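PDB 3KFV: tight junction protein ZO-3 from Homo sapiens, which links tight junction membrane proteins such as claudins, junctional adhesion molecules and occludin to the actin cytoskeleton as a MAGUK-family scaffold. Local coordinates for residues A[3-8]-A[29-34]; A[140-145]-A[293-298]; A[171-176]-A[192-197]; A[209-214]-A[262-267]. All blocks are in the same frame, centred on the assembly; numbering follows the deposited sequence.

Contact 1 (A[3-8]-A[29-34])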
loop_
_atom_site.group_PDB
_atom_site.type_symbol
_atom_site.label_atom_id
_atom_site.label_comp_id
_atom_site.label_asym_id
_atom_site.label_seq_id
_atom_site.Cartn_x
_atom_site.Cartn_y
_atom_site.Cartn_z
ATOM N N ASP A 3 -26.642 7.859 12.569
ATOM C CA ASP A 3 -25.948 6.590 12.343
ATOM C C ASP A 3 -24.438 6.777 12.396
ATOM O O ASP A 3 -23.945 7.901 12.335
ATOM C CB ASP A 3 -26.347 5.968 10.998
ATOM C CG ASP A 3 -26.089 4.460 10.948
ATOM O OD1 ASP A 3 -25.849 3.853 12.019
ATOM O OD2 ASP A 3 -26.133 3.874 9.841
ATOM N N SER A 4 -23.711 5.670 12.519
ATOM C CA SER A 4 -22.253 5.698 12.508
ATOM C C SER A 4 -21.669 4.439 11.867
ATOM O O SER A 4 -22.155 3.322 12.085
ATOM C CB SER A 4 -21.699 5.871 13.919
ATOM O OG SER A 4 -20.297 6.093 13.884
ATOM N N PHE A 5 -20.616 4.634 11.081
ATOM C CA PHE A 5 -19.991 3.557 10.334
ATOM C C PHE A 5 -18.747 4.071 9.627
ATOM O O PHE A 5 -18.370 5.237 9.772
ATOM C CB PHE A 5 -20.966 3.020 9.300
ATOM C CG PHE A 5 -21.710 4.093 8.570
ATOM C CD1 PHE A 5 -23.028 4.377 8.883
ATOM C CD2 PHE A 5 -21.088 4.835 7.582
ATOM C CE1 PHE A 5 -23.714 5.369 8.216
ATOM C CE2 PHE A 5 -21.770 5.835 6.913
ATOM C CZ PHE A 5 -23.085 6.100 7.230
ATOM N N TYR A 6 -18.113 3.195 8.857
ATOM C CA TYR A 6 -16.937 3.569 8.087
ATOM C C TYR A 6 -17.286 3.565 6.614
ATOM O O TYR A 6 -18.053 2.728 6.143
ATOM C CB TYR A 6 -15.773 2.615 8.360
ATOM C CG TYR A 6 -15.294 2.628 9.796
ATOM C CD1 TYR A 6 -14.459 3.637 10.268
ATOM C CD2 TYR A 6 -15.675 1.629 10.677
ATOM C CE1 TYR A 6 -14.020 3.649 11.581
ATOM C CE2 TYR A 6 -15.241 1.627 11.995
ATOM C CZ TYR A 6 -14.417 2.637 12.444
ATOM O OH TYR A 6 -13.994 2.621 13.761
ATOM N N ILE A 7 -16.724 4.515 5.883
ATOM C CA ILE A 7 -17.054 4.661 4.477
ATOM C C ILE A 7 -15.781 4.768 3.637
ATOM O O ILE A 7 -14.790 5.375 4.056
ATOM C CB ILE A 7 -17.957 5.897 4.252
ATOM C CG1 ILE A 7 -19.068 5.574 3.256
ATOM C CG2 ILE A 7 -17.145 7.095 3.808
ATOM C CD1 ILE A 7 -20.119 4.645 3.804
ATOM N N ARG A 8 -15.804 4.150 2.462
ATOM C CA ARG A 8 -14.717 4.314 1.510
ATOM C C ARG A 8 -15.219 5.105 0.294
ATOM O O ARG A 8 -16.297 4.833 -0.234
ATOM C CB ARG A 8 -14.146 2.959 1.104
ATOM C CG ARG A 8 -12.679 3.011 0.742
ATOM C CD ARG A 8 -12.066 1.620 0.672
ATOM N NE ARG A 8 -12.506 0.841 -0.486
ATOM C CZ ARG A 8 -11.702 0.446 -1.467
ATOM N NH1 ARG A 8 -10.415 0.756 -1.432
ATOM N NH2 ARG A 8 -12.178 -0.264 -2.478
ATOM N N PHE A 29 -13.420 7.021 5.741
ATOM C CA PHE A 29 -13.900 7.949 6.753
ATOM C C PHE A 29 -14.702 7.259 7.839
ATOM O O PHE A 29 -15.615 6.480 7.565
ATOM C CB PHE A 29 -14.737 9.060 6.113
ATOM C CG PHE A 29 -13.934 10.005 5.281
ATOM C CD1 PHE A 29 -13.556 11.238 5.783
ATOM C CD2 PHE A 29 -13.536 9.655 4.000
ATOM C CE1 PHE A 29 -12.805 12.109 5.017
ATOM C CE2 PHE A 29 -12.785 10.519 3.230
ATOM C CZ PHE A 29 -12.419 11.748 3.739
ATOM N N HIS A 30 -14.350 7.552 9.080
ATOM C CA HIS A 30 -15.188 7.170 10.192
ATOM C C HIS A 30 -16.272 8.225 10.321
ATOM O O HIS A 30 -16.044 9.290 10.894
ATOM C CB HIS A 30 -14.367 7.083 11.472
ATOM C CG HIS A 30 -15.166 6.672 12.668
ATOM N ND1 HIS A 30 -14.865 7.094 13.944
ATOM C CD2 HIS A 30 -16.265 5.889 12.778
ATOM C CE1 HIS A 30 -15.737 6.579 14.792
ATOM N NE2 HIS A 30 -16.597 5.845 14.110
ATOM N N VAL A 31 -17.441 7.940 9.749
ATOM C CA VAL A 31 -18.578 8.853 9.815
ATOM C C VAL A 31 -19.186 8.827 11.213
ATOM O O VAL A 31 -19.849 7.856 11.591
ATOM C CB VAL A 31 -19.658 8.477 8.790
ATOM C CG1 VAL A 31 -20.836 9.426 8.885
ATOM C CG2 VAL A 31 -19.074 8.493 7.401
ATOM N N LEU A 32 -18.952 9.893 11.970
ATOM C CA LEU A 32 -19.360 9.951 13.371
ATOM C C LEU A 32 -20.872 10.044 13.538
ATOM O O LEU A 32 -21.456 9.348 14.375
ATOM C CB LEU A 32 -18.673 11.115 14.086
ATOM C CG LEU A 32 -17.143 11.048 14.113
ATOM C CD1 LEU A 32 -16.562 12.160 14.978
ATOM C CD2 LEU A 32 -16.680 9.684 14.599
ATOM N N ASP A 33 -21.508 10.903 12.748
ATOM C CA ASP A 33 -22.958 11.043 12.813
ATOM C C ASP A 33 -23.554 11.451 11.474
ATOM O O ASP A 33 -22.891 12.104 10.674
ATOM C CB ASP A 33 -23.362 12.057 13.885
ATOM C CG ASP A 33 -24.866 12.111 14.088
ATOM O OD1 ASP A 33 -25.414 11.188 14.740
ATOM O OD2 ASP A 33 -25.500 13.070 13.586
ATOM N N THR A 34 -24.806 11.067 11.243
ATOM C CA THR A 34 -25.503 11.415 10.013
ATOM C C THR A 34 -26.690 12.335 10.295
ATOM O O THR A 34 -26.520 13.517 10.607
ATOM C CB THR A 34 -25.999 10.156 9.270
ATOM O OG1 THR A 34 -27.072 9.550 10.005
ATOM C CG2 THR A 34 -24.875 9.152 9.117
#
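Backbone hydrogen bonds tie strand 5-8 antiparallel to strand 29-33 in the SH3 domain. Ile7 and Phe29 make a full hydrogen-bonded pair, Ile7 N to Phe29 O at 2.8 Å and Phe29 N to Ile7 O at 2.7 Å. In the next such pair Val31 N reaches Phe5 O at 2.9 Å, nearly along the C=O axis, while the return bond from Phe5 N to Val31 O is weak at 3.4 Å.

Side-chain hydroxyls extend the ladder. Ser4 OG gives a hydrogen bond to a lone pair of Val31 O at 2.9 Å, and Thr34 OG1 accepts from Asp3 N at 3.1 Å.

On one face the rings of Tyr6 and His30 run nearly parallel, planes 30° apart, but slide past each other, with Tyr6 CE1 beside His30 CG and CD2. Leu32 CD2 lies over the other side of the imidazole, whose ND1 bonds Glu60.

The opposite face is apolar: Phe5 CE2 lies alongside Val31 CG2 at 3.8 Å, and Ile7 CG2 meets Phe29 CB. The chemistry therefore splits the antiparallel pair into a buried apolar side, turned to the SH3 core, and a partly exposed side of Tyr6 and His30 with polar groups.

Contact 2 (A[140-145]-A[293-298])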
loop_
_atom_site.group_PDB
_atom_site.type_symbol
_atom_site.label_atom_id
_atom_site.label_comp_id
_atom_site.label_asym_id
_atom_site.label_seq_id
_atom_site.Cartn_x
_atom_site.Cartn_y
_atom_site.Cartn_z
ATOM N N ARG A 140 -11.408 -6.244 9.290
ATOM C CA ARG A 140 -11.230 -7.664 9.571
ATOM C C ARG A 140 -9.787 -8.066 9.310
ATOM O O ARG A 140 -9.079 -7.420 8.548
ATOM C CB ARG A 140 -12.152 -8.521 8.701
ATOM C CG ARG A 140 -13.639 -8.310 8.930
ATOM C CD ARG A 140 -14.126 -8.904 10.235
ATOM N NE ARG A 140 -15.584 -8.999 10.270
ATOM C CZ ARG A 140 -16.395 -8.074 10.784
ATOM N NH1 ARG A 140 -15.895 -6.964 11.317
ATOM N NH2 ARG A 140 -17.711 -8.263 10.767
ATOM N N GLU A 141 -9.357 -9.142 9.949
ATOM C CA GLU A 141 -8.065 -9.733 9.664
ATOM C C GLU A 141 -8.174 -10.364 8.284
ATOM O O GLU A 141 -9.201 -10.949 7.952
ATOM C CB GLU A 141 -7.761 -10.796 10.714
ATOM C CG GLU A 141 -6.306 -11.172 10.848
ATOM C CD GLU A 141 -6.084 -12.148 11.993
ATOM O OE1 GLU A 141 -6.950 -12.207 12.901
ATOM O OE2 GLU A 141 -5.048 -12.853 11.984
ATOM N N ALA A 142 -7.134 -10.235 7.472
ATOM C CA ALA A 142 -7.175 -10.775 6.123
ATOM C C ALA A 142 -7.411 -12.275 6.162
ATOM O O ALA A 142 -6.816 -12.990 6.972
ATOM C CB ALA A 142 -5.895 -10.461 5.379
ATOM N N SER A 143 -8.296 -12.749 5.293
ATOM C CA SER A 143 -8.557 -14.177 5.185
ATOM C C SER A 143 -7.710 -14.721 4.056
ATOM O O SER A 143 -8.073 -15.686 3.394
ATOM C CB SER A 143 -10.031 -14.432 4.899
ATOM O OG SER A 143 -10.420 -13.784 3.698
ATOM N N PHE A 144 -6.582 -14.064 3.828
ATOM C CA PHE A 144 -5.618 -14.495 2.825
ATOM C C PHE A 144 -4.251 -13.929 3.199
ATOM O O PHE A 144 -4.155 -12.987 3.993
ATOM C CB PHE A 144 -6.044 -14.039 1.423
ATOM C CG PHE A 144 -6.111 -12.549 1.258
ATOM C CD1 PHE A 144 -5.053 -11.853 0.700
ATOM C CD2 PHE A 144 -7.227 -11.841 1.661
ATOM C CE1 PHE A 144 -5.109 -10.480 0.546
ATOM C CE2 PHE A 144 -7.286 -10.460 1.512
ATOM C CZ PHE A 144 -6.225 -9.783 0.956
ATOM N N LYS A 145 -3.194 -14.520 2.657
ATOM C CA LYS A 145 -1.861 -13.994 2.912
ATOM C C LYS A 145 -1.604 -12.763 2.042
ATOM O O LYS A 145 -1.654 -12.826 0.811
ATOM C CB LYS A 145 -0.796 -15.083 2.737
ATOM C CG LYS A 145 -0.637 -15.948 3.995
ATOM C CD LYS A 145 0.263 -17.144 3.771
ATOM C CE LYS A 145 0.582 -17.847 5.086
ATOM N NZ LYS A 145 1.493 -19.034 4.906
ATOM N N ARG A 293 -2.789 -7.957 11.508
ATOM C CA ARG A 293 -3.490 -6.678 11.618
ATOM C C ARG A 293 -4.718 -6.660 10.729
ATOM O O ARG A 293 -4.672 -7.134 9.593
ATOM C CB ARG A 293 -2.586 -5.517 11.206
ATOM C CG ARG A 293 -1.423 -5.220 12.137
ATOM C CD ARG A 293 -0.907 -3.824 11.852
ATOM N NE ARG A 293 0.465 -3.595 12.303
ATOM C CZ ARG A 293 0.844 -3.588 13.579
ATOM N NH1 ARG A 293 -0.039 -3.829 14.545
ATOM N NH2 ARG A 293 2.114 -3.352 13.892
ATOM N N PRO A 294 -5.823 -6.102 11.241
ATOM C CA PRO A 294 -7.094 -6.001 10.515
ATOM C C PRO A 294 -7.043 -4.971 9.384
ATOM O O PRO A 294 -6.579 -3.847 9.576
ATOM C CB PRO A 294 -8.063 -5.524 11.603
ATOM C CG PRO A 294 -7.181 -4.782 12.554
ATOM C CD PRO A 294 -5.970 -5.656 12.636
ATOM N N ILE A 295 -7.526 -5.358 8.212
ATOM C CA ILE A 295 -7.579 -4.460 7.073
ATOM C C ILE A 295 -9.028 -4.112 6.716
ATOM O O ILE A 295 -9.966 -4.780 7.164
ATOM C CB ILE A 295 -6.889 -5.090 5.851
ATOM C CG1 ILE A 295 -7.577 -6.402 5.463
ATOM C CG2 ILE A 295 -5.429 -5.340 6.148
ATOM C CD1 ILE A 295 -6.939 -7.100 4.282
ATOM N N TRP A 296 -9.203 -3.068 5.908
ATOM C CA TRP A 296 -10.530 -2.664 5.462
ATOM C C TRP A 296 -11.088 -3.722 4.537
ATOM O O TRP A 296 -10.338 -4.373 3.808
ATOM C CB TRP A 296 -10.479 -1.320 4.733
ATOM C CG TRP A 296 -10.087 -0.196 5.614
ATOM C CD1 TRP A 296 -8.957 0.560 5.529
ATOM C CD2 TRP A 296 -10.819 0.297 6.736
ATOM N NE1 TRP A 296 -8.939 1.499 6.533
ATOM C CE2 TRP A 296 -10.073 1.354 7.289
ATOM C CE3 TRP A 296 -12.033 -0.053 7.328
ATOM C CZ2 TRP A 296 -10.507 2.065 8.401
ATOM C CZ3 TRP A 296 -12.456 0.651 8.429
ATOM C CH2 TRP A 296 -11.700 1.698 8.954
ATOM N N THR A 297 -12.408 -3.879 4.560
ATOM C CA THR A 297 -13.089 -4.867 3.731
ATOM C C THR A 297 -14.582 -4.527 3.645
ATOM O O THR A 297 -15.155 -3.981 4.585
ATOM C CB THR A 297 -12.865 -6.304 4.284
ATOM O OG1 THR A 297 -13.744 -7.233 3.636
ATOM C CG2 THR A 297 -13.109 -6.351 5.775
ATOM N N ALA A 298 -15.204 -4.842 2.516
ATOM C CA ALA A 298 -16.604 -4.485 2.295
ATOM C C ALA A 298 -17.551 -5.035 3.362
ATOM O O ALA A 298 -17.542 -6.229 3.657
ATOM C CB ALA A 298 -17.057 -4.928 0.905
#
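Ile295 is central to this surface contact, and its backbone is anchored first. Arg140 N points almost straight at Ile295 O, 3.0 Å away with an angle of 171° at the hydrogen and the donor in the carbonyl plane. The return bond, from Ile295 N to Arg140 O at 2.6 Å, is more bent, its donor standing 32° above the plane of the acceptor carbonyl. Together they make Arg140 and Ile295 an antiparallel hydrogen-bonded pair.

The side chain starts beside the Arg140 carbonyl: CB lies 4.2 Å from Arg140 O, and CG1, set between the backbone N and the carbonyl carbon, comes within 3.6 Å of that same Arg140 O. An extended chi2 then carries CD1 on to Ala142, where it touches CB at 3.7 Å. The same methyl comes up obliquely to the Phe144 ring, CD1 to CZ 4.3 Å, while Ala142 CB sits over one face of that ring, toward its rim.

As in other MAGUK SH3-guanylate kinase units, strand 294-298, from near the C-terminal end of the modelled chain, joins strand 134-141 and so becomes the outermost strand of the antiparallel sheet that holds the SH3 strands 5-9 and 28-33. Farther along it, Thr297 bonds Val138 through the backbone, and Trp296 packs on Val137 and Leu139.

Next to Ile295 on the same face, Thr297 places CG2 against the aliphatic root of Arg140, 3.8 Å from its CG. The arginine chain bends at chi2 beyond this point and runs away from strand 294-298.

Contact 3 (A[171-176]-A[192-197])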
loop_
_atom_site.group_PDB
_atom_site.type_symbol
_atom_site.label_atom_id
_atom_site.label_comp_id
_atom_site.label_asym_id
_atom_site.label_seq_id
_atom_site.Cartn_x
_atom_site.Cartn_y
_atom_site.Cartn_z
ATOM N N GLU A 171 6.578 -16.620 -2.604
ATOM C CA GLU A 171 6.946 -16.787 -3.996
ATOM C C GLU A 171 7.095 -15.405 -4.593
ATOM O O GLU A 171 6.290 -14.523 -4.316
ATOM C CB GLU A 171 5.887 -17.577 -4.766
ATOM C CG GLU A 171 6.270 -17.806 -6.220
ATOM C CD GLU A 171 5.278 -18.671 -6.980
ATOM O OE1 GLU A 171 5.146 -18.473 -8.213
ATOM O OE2 GLU A 171 4.637 -19.547 -6.352
ATOM N N ILE A 172 8.130 -15.207 -5.400
ATOM C CA ILE A 172 8.294 -13.941 -6.096
ATOM C C ILE A 172 7.279 -13.828 -7.228
ATOM O O ILE A 172 7.167 -14.724 -8.063
ATOM C CB ILE A 172 9.713 -13.786 -6.661
ATOM C CG1 ILE A 172 10.709 -13.590 -5.525
ATOM C CG2 ILE A 172 9.776 -12.615 -7.619
ATOM C CD1 ILE A 172 12.135 -13.521 -5.984
ATOM N N ALA A 173 6.530 -12.729 -7.243
ATOM C CA ALA A 173 5.597 -12.453 -8.328
ATOM C C ALA A 173 6.382 -12.111 -9.591
ATOM O O ALA A 173 7.194 -11.186 -9.591
ATOM C CB ALA A 173 4.677 -11.309 -7.949
ATOM N N GLU A 174 6.142 -12.856 -10.668
ATOM C CA GLU A 174 6.895 -12.667 -11.912
ATOM C C GLU A 174 6.405 -11.479 -12.755
ATOM O O GLU A 174 5.251 -11.456 -13.184
ATOM C CB GLU A 174 6.869 -13.951 -12.749
ATOM N N THR A 175 7.290 -10.507 -12.992
ATOM C CA THR A 175 6.960 -9.323 -13.797
ATOM C C THR A 175 7.821 -9.202 -15.063
ATOM O O THR A 175 8.994 -9.591 -15.074
ATOM C CB THR A 175 7.079 -8.011 -12.980
ATOM O OG1 THR A 175 8.454 -7.612 -12.884
ATOM C CG2 THR A 175 6.507 -8.196 -11.580
ATOM N N VAL A 176 7.232 -8.647 -16.121
ATOM C CA VAL A 176 7.900 -8.551 -17.419
ATOM C C VAL A 176 8.378 -7.133 -17.728
ATOM O O VAL A 176 7.765 -6.153 -17.304
ATOM C CB VAL A 176 6.977 -9.036 -18.558
ATOM C CG1 VAL A 176 7.730 -9.061 -19.882
ATOM C CG2 VAL A 176 6.408 -10.418 -18.232
ATOM N N ARG A 192 -2.890 -12.840 -7.374
ATOM C CA ARG A 192 -4.000 -13.700 -6.972
ATOM C C ARG A 192 -3.626 -15.189 -6.989
ATOM O O ARG A 192 -3.940 -15.930 -6.060
ATOM C CB ARG A 192 -5.208 -13.473 -7.880
ATOM C CG ARG A 192 -6.532 -13.883 -7.258
ATOM C CD ARG A 192 -7.598 -14.118 -8.309
ATOM N NE ARG A 192 -7.346 -13.365 -9.534
ATOM C CZ ARG A 192 -7.811 -12.141 -9.782
ATOM N NH1 ARG A 192 -8.559 -11.509 -8.887
ATOM N NH2 ARG A 192 -7.527 -11.551 -10.936
ATOM N N VAL A 193 -2.974 -15.630 -8.057
ATOM C CA VAL A 193 -2.604 -17.035 -8.180
ATOM C C VAL A 193 -1.694 -17.468 -7.026
ATOM O O VAL A 193 -1.852 -18.571 -6.491
ATOM C CB VAL A 193 -1.965 -17.345 -9.561
ATOM C CG1 VAL A 193 -0.999 -18.507 -9.472
ATOM C CG2 VAL A 193 -3.046 -17.633 -10.583
ATOM N N ILE A 194 -0.767 -16.592 -6.631
ATOM C CA ILE A 194 0.177 -16.891 -5.551
ATOM C C ILE A 194 -0.495 -16.901 -4.177
ATOM O O ILE A 194 -0.177 -17.734 -3.329
ATOM C CB ILE A 194 1.339 -15.883 -5.520
ATOM C CG1 ILE A 194 2.317 -16.157 -6.664
ATOM C CG2 ILE A 194 2.058 -15.938 -4.184
ATOM C CD1 ILE A 194 3.242 -14.992 -6.966
ATOM N N ALA A 195 -1.420 -15.975 -3.955
ATOM C CA ALA A 195 -2.162 -15.946 -2.702
ATOM C C ALA A 195 -3.077 -17.170 -2.558
ATOM O O ALA A 195 -3.439 -17.561 -1.446
ATOM C CB ALA A 195 -2.960 -14.658 -2.583
ATOM N N GLU A 196 -3.444 -17.771 -3.686
ATOM C CA GLU A 196 -4.293 -18.958 -3.686
ATOM C C GLU A 196 -3.525 -20.183 -3.191
ATOM O O GLU A 196 -4.113 -21.090 -2.598
ATOM C CB GLU A 196 -4.867 -19.225 -5.086
ATOM C CG GLU A 196 -6.051 -18.342 -5.476
ATOM N N LYS A 197 -2.216 -20.209 -3.451
ATOM C CA LYS A 197 -1.330 -21.251 -2.922
ATOM C C LYS A 197 -1.039 -21.008 -1.445
ATOM O O LYS A 197 -0.164 -21.644 -0.867
ATOM C CB LYS A 197 0.003 -21.271 -3.667
ATOM C CG LYS A 197 -0.070 -21.606 -5.142
ATOM C CD LYS A 197 1.318 -21.500 -5.769
ATOM C CE LYS A 197 1.287 -21.804 -7.256
ATOM N NZ LYS A 197 2.640 -21.661 -7.877
#
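Three side chains set the geometry here, Glu171 from the edge strand, Ile194 from the last turn of helix 188-196 and Lys197 just beyond it. Glu171 stands straight out toward the helical segment, CG anti to the backbone N (chi1 -178°) and the chain extended beyond it, so that its carboxylate is held well clear of its own backbone. Lys197 is extended beyond CG and crosses it obliquely; the two meet tip to tip. Their salt bridge joins Lys197 NZ to Glu171 OE2 at 3.3 Å, the ammonium approaching on the syn lone pair, the side of the other oxygen.

Ile194 also crosses Glu171 obliquely, but with hydrocarbon. Its CG1 lies 3.9 Å from Glu171 CD, so the glutamate is flanked by an aliphatic branch as well as by the lysine. With CG1 anti to the carbonyl carbon and chi2 extended, Ile194 sends CD1 onward past the glutamate to Ala173, where it comes within 3.7 Å of Ala173 CA and 4.1 Å of Ala173 CB. An alanine in place of Glu171 would remove the carboxylate and its salt bridge to Lys197, and would probably leave Ile194 less well covered and this end of the helix less firmly held to the strand.

In the guanylate kinase-like domain this places the last turn of helix 188-196 against the edge of the parallel sheet. Strand 170-172 pairs with strand 200-203 through the backbone of Glu171 and Leu202, and the helix lies between these parallel neighbours in the chain, a beta-alpha-beta crossover, with Ile194 also touching Ala201 on the inner strand.

Contact 4 (A[209-214]-A[262-267])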
loop_
_atom_site.group_PDB
_atom_site.type_symbol
_atom_site.label_atom_id
_atom_site.label_comp_id
_atom_site.label_asym_id
_atom_site.label_seq_id
_atom_site.Cartn_x
_atom_site.Cartn_y
_atom_site.Cartn_z
ATOM N N ALA A 209 1.829 1.069 -8.657
ATOM C CA ALA A 209 1.387 -0.305 -8.437
ATOM C C ALA A 209 0.784 -0.491 -7.041
ATOM O O ALA A 209 -0.247 -1.152 -6.873
ATOM C CB ALA A 209 2.544 -1.266 -8.635
ATOM N N ILE A 210 1.436 0.096 -6.043
ATOM C CA ILE A 210 0.988 -0.029 -4.665
ATOM C C ILE A 210 -0.394 0.577 -4.443
ATOM O O ILE A 210 -1.212 0.001 -3.732
ATOM C CB ILE A 210 1.995 0.599 -3.694
ATOM C CG1 ILE A 210 3.354 -0.075 -3.846
ATOM C CG2 ILE A 210 1.506 0.480 -2.261
ATOM C CD1 ILE A 210 4.434 0.536 -2.984
ATOM N N GLU A 211 -0.658 1.728 -5.052
ATOM C CA GLU A 211 -1.956 2.390 -4.919
ATOM C C GLU A 211 -3.091 1.557 -5.521
ATOM O O GLU A 211 -4.200 1.526 -4.994
ATOM C CB GLU A 211 -1.920 3.786 -5.551
ATOM C CG GLU A 211 -0.800 4.667 -5.017
ATOM C CD GLU A 211 -0.922 6.130 -5.433
ATOM O OE1 GLU A 211 -1.880 6.474 -6.163
ATOM O OE2 GLU A 211 -0.051 6.940 -5.025
ATOM N N ARG A 212 -2.806 0.883 -6.629
ATOM C CA ARG A 212 -3.782 -0.005 -7.247
ATOM C C ARG A 212 -4.114 -1.184 -6.332
ATOM O O ARG A 212 -5.283 -1.533 -6.156
ATOM C CB ARG A 212 -3.275 -0.506 -8.608
ATOM C CG ARG A 212 -3.327 0.533 -9.727
ATOM C CD ARG A 212 -3.107 -0.094 -11.101
ATOM N NE ARG A 212 -1.762 -0.650 -11.240
ATOM C CZ ARG A 212 -0.702 0.034 -11.667
ATOM N NH1 ARG A 212 -0.826 1.313 -12.007
ATOM N NH2 ARG A 212 0.486 -0.562 -11.751
ATOM N N LEU A 213 -3.086 -1.797 -5.748
ATOM C CA LEU A 213 -3.295 -2.937 -4.857
ATOM C C LEU A 213 -4.055 -2.520 -3.605
ATOM O O LEU A 213 -4.938 -3.240 -3.128
ATOM C CB LEU A 213 -1.965 -3.591 -4.473
ATOM C CG LEU A 213 -1.256 -4.371 -5.581
ATOM C CD1 LEU A 213 0.204 -4.573 -5.240
ATOM C CD2 LEU A 213 -1.949 -5.703 -5.837
ATOM N N ASN A 214 -3.706 -1.357 -3.070
ATOM C CA ASN A 214 -4.462 -0.806 -1.959
ATOM C C ASN A 214 -5.920 -0.610 -2.356
ATOM O O ASN A 214 -6.822 -0.846 -1.556
ATOM C CB ASN A 214 -3.863 0.515 -1.495
ATOM C CG ASN A 214 -2.631 0.326 -0.650
ATOM O OD1 ASN A 214 -2.402 -0.750 -0.102
ATOM N ND2 ASN A 214 -1.829 1.372 -0.531
ATOM N N SER A 262 7.131 9.252 -1.361
ATOM C CA SER A 262 6.271 8.074 -1.245
ATOM C C SER A 262 6.065 7.563 0.182
ATOM O O SER A 262 5.317 6.613 0.394
ATOM C CB SER A 262 6.771 6.948 -2.155
ATOM O OG SER A 262 6.637 7.300 -3.525
ATOM N N SER A 263 6.717 8.206 1.148
ATOM C CA SER A 263 6.548 7.882 2.567
ATOM C C SER A 263 5.149 7.393 2.919
ATOM O O SER A 263 4.993 6.411 3.649
ATOM C CB SER A 263 6.846 9.106 3.436
ATOM O OG SER A 263 8.235 9.334 3.552
ATOM N N HIS A 264 4.137 8.092 2.415
ATOM C CA HIS A 264 2.762 7.863 2.848
ATOM C C HIS A 264 2.280 6.437 2.576
ATOM O O HIS A 264 1.328 5.968 3.191
ATOM C CB HIS A 264 1.815 8.896 2.219
ATOM C CG HIS A 264 1.601 8.712 0.748
ATOM N ND1 HIS A 264 2.457 9.229 -0.201
ATOM C CD2 HIS A 264 0.617 8.078 0.062
ATOM C CE1 HIS A 264 2.016 8.912 -1.408
ATOM N NE2 HIS A 264 0.901 8.215 -1.276
ATOM N N LEU A 265 2.954 5.751 1.661
ATOM C CA LEU A 265 2.565 4.404 1.261
ATOM C C LEU A 265 3.265 3.299 2.059
ATOM O O LEU A 265 2.974 2.122 1.870
ATOM C CB LEU A 265 2.836 4.201 -0.231
ATOM C CG LEU A 265 2.027 5.023 -1.235
ATOM C CD1 LEU A 265 2.588 4.835 -2.644
ATOM C CD2 LEU A 265 0.558 4.640 -1.178
ATOM N N PHE A 266 4.188 3.677 2.939
ATOM C CA PHE A 266 4.943 2.695 3.714
ATOM C C PHE A 266 4.131 2.202 4.900
ATOM O O PHE A 266 3.510 2.999 5.606
ATOM C CB PHE A 266 6.253 3.290 4.248
ATOM C CG PHE A 266 7.182 3.794 3.183
ATOM C CD1 PHE A 266 6.962 3.498 1.844
ATOM C CD2 PHE A 266 8.300 4.536 3.528
ATOM C CE1 PHE A 266 7.826 3.955 0.860
ATOM C CE2 PHE A 266 9.170 4.993 2.551
ATOM C CZ PHE A 266 8.933 4.699 1.213
ATOM N N THR A 267 4.145 0.891 5.131
ATOM C CA THR A 267 3.573 0.350 6.362
ATOM C C THR A 267 4.679 0.013 7.350
ATOM O O THR A 267 4.404 -0.258 8.516
ATOM C CB THR A 267 2.661 -0.882 6.125
ATOM O OG1 THR A 267 3.461 -2.049 5.890
ATOM C CG2 THR A 267 1.715 -0.644 4.944
#
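Residues 209-214 form regular alpha-helix, with Asn214 N bonded to Ile210 O, whereas 264-265 make a short 3-10 turn closed by Leu265 N to Ser262 O at 2.8 Å; the nearest alpha carbons of the two segments, Ile210 CA and Leu265 CA, are 7.6 Å apart.

Leu265 points its two methyls at the helix. CD2 is the shared tip: it lies 4.1 Å from Glu211 CG, 4.1 Å from Asn214 ND2 and 4.4 Å from Ile210 CG2. Glu211, extended beyond CG, crosses the leucine at about a right angle and brings OE2 to the edge of the His264 ring, 4.1 Å from NE2, their planes 64° apart. At that distance the carboxylate might still favour a protonated imidazole, though the charge is not seen. An alanine at Glu211 would lose the CG contact with both leucine methyls and the nearby carboxylate, and would probably loosen the packing around Leu265 and His264.

Behind this layer Ile210 packs on Val149, Leu151 and Val222. Helix 207-215 thus rests on the central parallel sheet while the turn between helix 248-262 and strand 268-272 closes against it, an alpha/beta packing belonging to the guanylate kinase-like fold.

Overall arrangement
The four contacts run from the SH3 part into the guanylate kinase-like domain. Contacts 1 and 2 share the antiparallel sheet: their centres lie 19 Å apart, yet Tyr6 CD1 meets Trp296 CH2 at 3.6 Å. Contact 2 is closed by segments that bracket contacts 3 and 4 in sequence, so the kinase-like domain is an excursion from the SH3 sheet and back. It also touches contact 3, where Lys145 O packs near Ala195 CB. Contact 4, whose centre lies about 3 Å from the centre of the chain, approaches contact 1 through Arg8 NH1 and Asn214 O, 3.9 Å apart. Contacts 1 and 3 are the most distant, with centres about 35 Å apart.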